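Long-range contacts in ornithine cyclodeaminase (Methanocaldococcus jannaschii, PDB 3MGJ), which probably converts ornithine to proline with release of ammonia, using NAD as cofactor, and is represented here by its N-terminal domain alone: residues M1-E5 against R56-D62; R4-G10 against E77-L83. All coordinates share one frame; numbering follows the deposited sequence.

Interaction 1: M1-E5 against R56-D62; sequences MFMRE and RDERHVD
The ring of F2 lies against the side chain of E58, and this is the tightly packed part of the contact. E58 CG sits over one face of the ring, 3.7 Å from the F2 centroid, in a CH-pi contact. The E58 carboxylate is stacked almost flat on the F2 ring, their planes 13° apart. CG of F2 stands anti to the backbone N (chi1 -160°), which swings the ring alongside the first turn of helix 58-74. V61 fills in near the ring edge; its CG2 is 4.0 Å from F2 CB. Cutting the F2 side chain back to an alanine is likely to leave the E58 methylenes without the ring face they rest on and to open a gap beside V61.

Beyond the ring the contact is polar. Its firm point is the 2.8 Å salt bridge from R4 NH1 to D62 OD1, with the oxygen 26° out of the guanidinium plane. The solvent side, with E58 and R56 exposed, is looser. R4 NH2 reaches E58 OE2 only at a long 3.9 Å, and M1 N makes a weak bond to R56 O. This is a helix, N-capped by D57, packed on the four-stranded antiparallel sheet of an alpha+beta domain.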
# COMPACT_ATOMS: atom_id res chain seq x y z
N MSE A 1 0.23 26.16 9.02
CA MSE A 1 0.31 24.75 8.66
C MSE A 1 -0.09 24.52 7.21
O MSE A 1 -1.20 24.86 6.81
CB MSE A 1 -0.58 23.91 9.57
CG MSE A 1 -0.16 22.46 9.63
SE MSE A 1 -1.56 21.21 10.24
CE MSE A 1 -2.36 20.72 8.52
N PHE A 2 0.80 23.95 6.42
CA PHE A 2 0.50 23.74 5.02
C PHE A 2 0.33 22.25 4.65
O PHE A 2 0.86 21.36 5.32
CB PHE A 2 1.54 24.43 4.16
CG PHE A 2 1.08 24.68 2.77
CD1 PHE A 2 0.12 25.64 2.50
CD2 PHE A 2 1.59 23.93 1.71
CE1 PHE A 2 -0.32 25.87 1.20
CE2 PHE A 2 1.15 24.14 0.41
CZ PHE A 2 0.19 25.11 0.16
N MSE A 3 -0.43 21.99 3.59
CA MSE A 3 -0.60 20.64 3.05
C MSE A 3 -0.55 20.61 1.54
O MSE A 3 -1.20 21.41 0.89
CB MSE A 3 -1.96 20.08 3.41
CG MSE A 3 -2.33 20.14 4.87
SE MSE A 3 -4.22 19.71 5.02
CE MSE A 3 -4.77 21.27 6.09
N ARG A 4 0.19 19.66 0.99
CA ARG A 4 0.03 19.32 -0.41
C ARG A 4 -0.09 17.82 -0.53
O ARG A 4 0.37 17.09 0.32
CB ARG A 4 1.18 19.84 -1.27
CG ARG A 4 0.88 19.78 -2.79
CD ARG A 4 1.94 20.50 -3.64
NE ARG A 4 1.68 21.94 -3.83
CZ ARG A 4 2.36 22.92 -3.24
NH1 ARG A 4 3.34 22.65 -2.39
NH2 ARG A 4 2.05 24.19 -3.49
N GLU A 5 -0.71 17.36 -1.60
CA GLU A 5 -0.94 15.94 -1.82
C GLU A 5 -0.01 15.45 -2.91
O GLU A 5 0.15 16.10 -3.93
CB GLU A 5 -2.39 15.74 -2.23
CG GLU A 5 -2.90 14.34 -2.03
CD GLU A 5 -4.32 14.17 -2.57
OE1 GLU A 5 -4.95 15.19 -2.93
OE2 GLU A 5 -4.80 13.00 -2.63
N ARG A 56 4.91 22.80 8.67
CA ARG A 56 4.58 23.98 9.44
C ARG A 56 4.16 25.15 8.56
O ARG A 56 3.43 26.04 9.00
CB ARG A 56 5.79 24.39 10.26
CG ARG A 56 7.03 24.56 9.42
CD ARG A 56 8.10 25.15 10.26
NE ARG A 56 9.33 25.30 9.52
CZ ARG A 56 10.31 24.41 9.54
NH1 ARG A 56 10.17 23.30 10.25
NH2 ARG A 56 11.41 24.62 8.83
N ASP A 57 4.62 25.15 7.31
CA ASP A 57 4.27 26.20 6.38
C ASP A 57 4.64 25.83 4.95
O ASP A 57 5.34 24.85 4.72
CB ASP A 57 4.88 27.55 6.81
CG ASP A 57 6.39 27.47 7.05
OD1 ASP A 57 7.08 26.68 6.36
OD2 ASP A 57 6.89 28.23 7.92
N GLU A 58 4.15 26.58 3.98
CA GLU A 58 4.36 26.19 2.60
C GLU A 58 5.83 26.14 2.20
O GLU A 58 6.28 25.21 1.56
CB GLU A 58 3.60 27.10 1.66
CG GLU A 58 3.62 26.65 0.23
CD GLU A 58 2.94 27.66 -0.66
OE1 GLU A 58 2.30 28.56 -0.07
OE2 GLU A 58 3.07 27.56 -1.91
N ARG A 59 6.59 27.16 2.58
CA ARG A 59 8.02 27.15 2.30
C ARG A 59 8.60 25.79 2.62
O ARG A 59 9.18 25.11 1.77
CB ARG A 59 8.70 28.22 3.15
CG ARG A 59 10.14 28.47 2.78
CD ARG A 59 10.63 29.79 3.38
NE ARG A 59 9.71 30.89 3.09
CZ ARG A 59 10.00 31.94 2.32
NH1 ARG A 59 11.20 32.05 1.76
NH2 ARG A 59 9.08 32.88 2.12
N HIS A 60 8.42 25.38 3.87
CA HIS A 60 9.02 24.17 4.39
C HIS A 60 8.48 22.89 3.75
O HIS A 60 9.24 21.99 3.39
CB HIS A 60 8.83 24.14 5.90
CG HIS A 60 9.50 22.98 6.55
ND1 HIS A 60 10.87 22.85 6.61
CD2 HIS A 60 8.99 21.89 7.17
CE1 HIS A 60 11.17 21.73 7.24
NE2 HIS A 60 10.05 21.13 7.59
N VAL A 61 7.16 22.80 3.60
CA VAL A 61 6.56 21.68 2.91
C VAL A 61 7.12 21.55 1.49
O VAL A 61 7.31 20.45 0.98
CB VAL A 61 5.04 21.80 2.86
CG1 VAL A 61 4.45 20.77 1.89
CG2 VAL A 61 4.46 21.65 4.24
N ASP A 62 7.38 22.69 0.85
CA ASP A 62 7.95 22.70 -0.49
C ASP A 62 9.34 22.09 -0.49
O ASP A 62 9.75 21.43 -1.44
CB ASP A 62 8.00 24.12 -1.03
CG ASP A 62 6.62 24.70 -1.27
OD1 ASP A 62 5.78 24.02 -1.89
OD2 ASP A 62 6.39 25.85 -0.84

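Interaction 2: R4-G10 against E77-L83; sequences REIELRG and EIEEVEL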
# COMPACT_ATOMS: atom_id res chain seq x y z
N ARG A 4 0.19 19.66 0.99
CA ARG A 4 0.03 19.32 -0.41
C ARG A 4 -0.09 17.82 -0.53
O ARG A 4 0.37 17.09 0.32
CB ARG A 4 1.18 19.84 -1.27
CG ARG A 4 0.88 19.78 -2.79
CD ARG A 4 1.94 20.50 -3.64
NE ARG A 4 1.68 21.94 -3.83
CZ ARG A 4 2.36 22.92 -3.24
NH1 ARG A 4 3.34 22.65 -2.39
NH2 ARG A 4 2.05 24.19 -3.49
N GLU A 5 -0.71 17.36 -1.60
CA GLU A 5 -0.94 15.94 -1.82
C GLU A 5 -0.01 15.45 -2.91
O GLU A 5 0.15 16.10 -3.93
CB GLU A 5 -2.39 15.74 -2.23
CG GLU A 5 -2.90 14.34 -2.03
CD GLU A 5 -4.32 14.17 -2.57
OE1 GLU A 5 -4.95 15.19 -2.93
OE2 GLU A 5 -4.80 13.00 -2.63
N ILE A 6 0.63 14.31 -2.69
CA ILE A 6 1.50 13.74 -3.72
C ILE A 6 1.02 12.36 -4.09
O ILE A 6 0.18 11.80 -3.42
CB ILE A 6 2.98 13.66 -3.29
CG1 ILE A 6 3.18 12.57 -2.23
CG2 ILE A 6 3.44 14.99 -2.77
CD1 ILE A 6 4.54 12.01 -2.21
N GLU A 7 1.56 11.80 -5.16
CA GLU A 7 1.21 10.45 -5.55
C GLU A 7 2.43 9.69 -5.99
O GLU A 7 3.23 10.19 -6.75
CB GLU A 7 0.20 10.52 -6.67
CG GLU A 7 -0.19 9.22 -7.26
CD GLU A 7 -1.32 9.42 -8.23
OE1 GLU A 7 -2.44 9.69 -7.75
OE2 GLU A 7 -1.10 9.37 -9.46
N LEU A 8 2.61 8.49 -5.45
CA LEU A 8 3.66 7.61 -5.95
C LEU A 8 3.01 6.70 -6.94
O LEU A 8 1.84 6.38 -6.82
CB LEU A 8 4.29 6.77 -4.85
CG LEU A 8 5.23 7.47 -3.87
CD1 LEU A 8 5.93 8.59 -4.58
CD2 LEU A 8 4.46 8.00 -2.71
N ARG A 9 3.77 6.26 -7.93
CA ARG A 9 3.22 5.40 -8.97
C ARG A 9 4.26 4.36 -9.34
O ARG A 9 5.46 4.65 -9.40
CB ARG A 9 2.84 6.26 -10.16
CG ARG A 9 2.01 5.59 -11.20
CD ARG A 9 1.97 6.46 -12.45
NE ARG A 9 1.13 5.90 -13.51
CZ ARG A 9 1.52 5.00 -14.41
NH1 ARG A 9 2.76 4.51 -14.40
NH2 ARG A 9 0.66 4.58 -15.33
N GLY A 10 3.81 3.13 -9.56
CA GLY A 10 4.69 2.06 -9.97
C GLY A 10 4.67 0.83 -9.09
O GLY A 10 3.63 0.22 -8.88
N GLU A 77 11.93 2.28 -10.53
CA GLU A 77 10.67 1.56 -10.58
C GLU A 77 9.46 2.47 -10.31
O GLU A 77 8.31 2.10 -10.55
CB GLU A 77 10.68 0.35 -9.63
CG GLU A 77 11.37 -0.89 -10.20
CD GLU A 77 10.71 -1.43 -11.48
OE1 GLU A 77 10.39 -2.64 -11.54
OE2 GLU A 77 10.51 -0.63 -12.43
N ILE A 78 9.73 3.67 -9.82
CA ILE A 78 8.64 4.55 -9.43
C ILE A 78 8.80 5.99 -9.87
O ILE A 78 9.91 6.52 -9.96
CB ILE A 78 8.42 4.53 -7.89
CG1 ILE A 78 9.58 5.25 -7.20
CG2 ILE A 78 8.25 3.09 -7.35
CD1 ILE A 78 9.15 6.48 -6.50
N GLU A 79 7.68 6.63 -10.16
CA GLU A 79 7.64 8.06 -10.34
C GLU A 79 6.75 8.72 -9.29
O GLU A 79 5.73 8.18 -8.89
CB GLU A 79 7.19 8.44 -11.75
CG GLU A 79 6.10 7.57 -12.35
CD GLU A 79 6.34 7.27 -13.82
OE1 GLU A 79 7.52 7.05 -14.20
OE2 GLU A 79 5.36 7.24 -14.60
N GLU A 80 7.19 9.88 -8.84
CA GLU A 80 6.49 10.70 -7.87
C GLU A 80 5.93 11.95 -8.59
O GLU A 80 6.55 12.46 -9.52
CB GLU A 80 7.50 11.07 -6.76
CG GLU A 80 6.96 11.85 -5.55
CD GLU A 80 6.96 13.35 -5.78
OE1 GLU A 80 7.36 13.78 -6.88
OE2 GLU A 80 6.57 14.11 -4.87
N VAL A 81 4.75 12.42 -8.21
CA VAL A 81 4.19 13.67 -8.75
C VAL A 81 3.37 14.37 -7.70
O VAL A 81 2.92 13.76 -6.75
CB VAL A 81 3.25 13.47 -9.97
CG1 VAL A 81 3.92 12.68 -11.06
CG2 VAL A 81 1.94 12.83 -9.53
N GLU A 82 3.16 15.67 -7.89
CA GLU A 82 2.32 16.44 -7.00
C GLU A 82 0.91 16.52 -7.55
O GLU A 82 0.69 16.42 -8.75
CB GLU A 82 2.88 17.84 -6.80
CG GLU A 82 4.19 17.84 -6.03
CD GLU A 82 4.84 19.22 -5.97
OE1 GLU A 82 4.10 20.24 -5.92
OE2 GLU A 82 6.09 19.28 -5.96
N LEU A 83 -0.04 16.67 -6.64
CA LEU A 83 -1.43 16.86 -7.01
C LEU A 83 -1.89 18.25 -6.59
O LEU A 83 -1.69 18.66 -5.44
CB LEU A 83 -2.32 15.80 -6.34
CG LEU A 83 -2.03 14.31 -6.54
CD1 LEU A 83 -3.06 13.51 -5.77
CD2 LEU A 83 -2.02 13.88 -8.00
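E7 and V81 face each other as a hydrogen-bonded pair in the middle of this antiparallel contact. E7 N gives to V81 O at 2.9 Å, and V81 N returns a bond to E7 O at 3.1 Å. R9 and E79 repeat the pattern: R9 N bonds E79 O, bent at 132°, and E79 N bonds R9 O. Near the other end, L83 N gives to E5 O at 2.8 Å. The backbones of R4, I6, L8 and G10 bond to strand 47-55 instead, so strand 2-10 is served from both edges.

Side chains add little polar bonding. R9 and E79 run side by side, but R9 NH1 and E79 OE2 are 3.8 Å apart and no N-H points at the oxygen. E82 OE1 likewise meets R4 NE by charge alone at 3.6 Å; the firmer partner of R4 is D62. The rest is van der Waals contact, some of it methyl against carboxylate: L83 CD1 lies 3.5 Å from E5 CD. L8 CD1 and I78 CD1, 4.3 Å apart, are the apolar pair. With CG anti to the backbone N (chi1 -176°), E80 lays CG against L8 CD1 at 3.6 Å; the bend at chi2 (-86°) then turns the carboxylate toward I6. Backbone amides and carbonyls therefore hold the strands together, and the two long ion pairs probably add a modest undirected attraction.

Both interactions start from strand 2-10 and share R4, which reaches helix 58-74 in interaction 1 and E82 in interaction 2. Interaction 1 lies at the surface, its centre about 12 Å from the centre of the chain; interaction 2 is partly buried, its centre about 6 Å from the centre of the chain. Their chemistry follows their place. The first joins strand to helix, so side chains do the work, through a ring contact and a salt bridge. The second joins neighbouring strands of one sheet, so backbone hydrogen bonds dominate and ion pairs are long. Helix 58-74 and strand 78-83 follow each other in the chain; the helix packs over strand 2-10 and strand 78-83 pairs along its edge.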